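PDB 5US7: VP2 from Human bocavirus 3, which assembles, probably as 60 copies with its size variants, into the T=1 icosahedral capsid of this parvovirus. Local coordinates for residues A[89-94]-A[191-196]. Numbering follows the deposited sequence.
Sequences RCVSTP and YGYIPT
V91 settles on the ring of Y193 where two loops flanking strands 96-98 and 185-190 of the parvovirus jelly-roll β-barrel, 89-94 and 191-196, run roughly antiparallel (148° between their directions). The contact illustrates how a strand pair can give way to CA-H...O contacts, as from C90 CA to Y193 O, and side-chain packing beyond its last regular residues. From CB, which points toward 191-196 and with CG2 borders Y193 O, the valine forks. CG1, anti to the carbonyl carbon (chi1 -65°), reaches the ring of P195 almost tip to tip and also nears CE1 of Y193. CG2, between the backbone N and the carbonyl carbon, drops onto the Y193 ring as a CH-pi contact, 3.3 Å from the centroid and only 5° off the ring normal, so all six ring carbons lie at similar distances from it. The hydroxyl of that tyrosine is hydrogen-bonded to F220 N, which pins the far end of the ring.

Toward R89 the packing continues: P195 CD lies 3.3 Å from C90 O, its CG meets the aliphatic CG of R89, and T196 CG2 sits over one face of the guanidinium. The contact is buried, and P262 of a second subunit packs on C90 and I194, while H512 of a third packs on V91. At the sheet end T93 OG1 is modelled very close to Y191 O, a bond of doubtful geometry, whereas T93 N gives that oxygen a weak hydrogen bond of 3.1 Å.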
loop_
_atom_site.group_PDB
_atom_site.type_symbol
_atom_site.label_atom_id
_atom_site.label_comp_id
_atom_site.label_asym_id
_atom_site.label_seq_id
_atom_site.Cartn_x
_atom_site.Cartn_y
_atom_site.Cartn_z
ATOM N N ARG A 89 -19.285 104.734 -49.562
ATOM C CA ARG A 89 -18.015 105.157 -48.986
ATOM C C ARG A 89 -16.974 104.044 -48.985
ATOM O O ARG A 89 -15.780 104.310 -49.156
ATOM C CB ARG A 89 -18.238 105.693 -47.574
ATOM C CG ARG A 89 -18.621 104.668 -46.543
ATOM C CD ARG A 89 -18.668 105.329 -45.190
ATOM N NE ARG A 89 -19.713 106.344 -45.150
ATOM C CZ ARG A 89 -19.779 107.316 -44.249
ATOM N NH1 ARG A 89 -18.854 107.411 -43.309
ATOM N NH2 ARG A 89 -20.769 108.192 -44.293
ATOM N N CYS A 90 -17.406 102.807 -48.788
ATOM C CA CYS A 90 -16.546 101.619 -48.741
ATOM C C CYS A 90 -15.464 101.787 -47.669
ATOM O O CYS A 90 -15.655 102.532 -46.702
ATOM C CB CYS A 90 -16.011 101.380 -50.135
ATOM S SG CYS A 90 -14.943 99.952 -50.322
ATOM N N VAL A 91 -14.296 101.192 -47.910
ATOM C CA VAL A 91 -13.129 101.101 -47.029
ATOM C C VAL A 91 -12.073 100.405 -47.868
ATOM O O VAL A 91 -12.392 99.758 -48.865
ATOM C CB VAL A 91 -13.323 100.280 -45.735
ATOM C CG1 VAL A 91 -14.323 100.860 -44.760
ATOM C CG2 VAL A 91 -13.658 98.869 -46.075
ATOM N N SER A 92 -10.823 100.487 -47.464
ATOM C CA SER A 92 -9.776 99.766 -48.157
ATOM C C SER A 92 -8.968 98.976 -47.151
ATOM O O SER A 92 -8.884 99.336 -45.980
ATOM C CB SER A 92 -8.868 100.695 -48.928
ATOM O OG SER A 92 -9.555 101.276 -50.010
ATOM N N THR A 93 -8.400 97.880 -47.607
ATOM C CA THR A 93 -7.553 97.117 -46.720
ATOM C C THR A 93 -6.240 96.831 -47.421
ATOM O O THR A 93 -6.178 96.807 -48.653
ATOM C CB THR A 93 -8.217 95.800 -46.313
ATOM O OG1 THR A 93 -8.472 95.025 -47.482
ATOM C CG2 THR A 93 -9.521 96.062 -45.629
ATOM N N PRO A 94 -5.167 96.623 -46.661
ATOM C CA PRO A 94 -3.942 96.092 -47.261
ATOM C C PRO A 94 -4.118 94.709 -47.844
ATOM O O PRO A 94 -3.247 94.257 -48.593
ATOM C CB PRO A 94 -2.964 96.082 -46.087
ATOM C CG PRO A 94 -3.827 95.994 -44.900
ATOM C CD PRO A 94 -5.021 96.814 -45.215
ATOM N N TYR A 191 -9.058 93.917 -51.113
ATOM C CA TYR A 191 -10.254 93.646 -50.343
ATOM C C TYR A 191 -10.793 94.928 -49.742
ATOM O O TYR A 191 -10.048 95.709 -49.149
ATOM C CB TYR A 191 -9.954 92.633 -49.253
ATOM C CG TYR A 191 -11.045 92.483 -48.242
ATOM C CD1 TYR A 191 -12.257 91.940 -48.585
ATOM C CD2 TYR A 191 -10.834 92.817 -46.923
ATOM C CE1 TYR A 191 -13.246 91.779 -47.657
ATOM C CE2 TYR A 191 -11.818 92.651 -45.990
ATOM C CZ TYR A 191 -13.020 92.130 -46.365
ATOM O OH TYR A 191 -14.007 91.961 -45.439
ATOM N N GLY A 192 -12.089 95.139 -49.910
ATOM C CA GLY A 192 -12.778 96.260 -49.314
ATOM C C GLY A 192 -14.201 95.839 -49.044
ATOM O O GLY A 192 -14.655 94.788 -49.490
ATOM N N TYR A 193 -14.903 96.670 -48.291
ATOM C CA TYR A 193 -16.286 96.387 -47.962
ATOM C C TYR A 193 -17.003 97.698 -47.721
ATOM O O TYR A 193 -16.381 98.738 -47.521
ATOM C CB TYR A 193 -16.401 95.462 -46.752
ATOM C CG TYR A 193 -15.719 95.967 -45.511
ATOM C CD1 TYR A 193 -16.365 96.815 -44.636
ATOM C CD2 TYR A 193 -14.434 95.573 -45.204
ATOM C CE1 TYR A 193 -15.745 97.272 -43.507
ATOM C CE2 TYR A 193 -13.810 96.023 -44.077
ATOM C CZ TYR A 193 -14.469 96.873 -43.234
ATOM O OH TYR A 193 -13.847 97.324 -42.100
ATOM N N ILE A 194 -18.326 97.641 -47.765
ATOM C CA ILE A 194 -19.169 98.811 -47.538
ATOM C C ILE A 194 -19.597 98.787 -46.075
ATOM O O ILE A 194 -20.375 97.904 -45.685
ATOM C CB ILE A 194 -20.379 98.819 -48.471
ATOM C CG1 ILE A 194 -19.913 98.934 -49.911
ATOM C CG2 ILE A 194 -21.261 99.978 -48.152
ATOM C CD1 ILE A 194 -20.987 98.705 -50.916
ATOM N N PRO A 195 -19.106 99.697 -45.236
ATOM C CA PRO A 195 -19.532 99.686 -43.837
ATOM C C PRO A 195 -20.966 100.138 -43.641
ATOM O O PRO A 195 -21.617 99.682 -42.695
ATOM C CB PRO A 195 -18.538 100.641 -43.173
ATOM C CG PRO A 195 -18.170 101.574 -44.250
ATOM C CD PRO A 195 -18.164 100.788 -45.517
ATOM N N THR A 196 -21.482 101.007 -44.501
ATOM C CA THR A 196 -22.847 101.506 -44.383
ATOM C C THR A 196 -23.190 102.253 -45.663
ATOM O O THR A 196 -22.352 102.410 -46.555
ATOM C CB THR A 196 -23.007 102.424 -43.176
ATOM O OG1 THR A 196 -24.396 102.702 -42.974
ATOM C CG2 THR A 196 -22.282 103.728 -43.428
#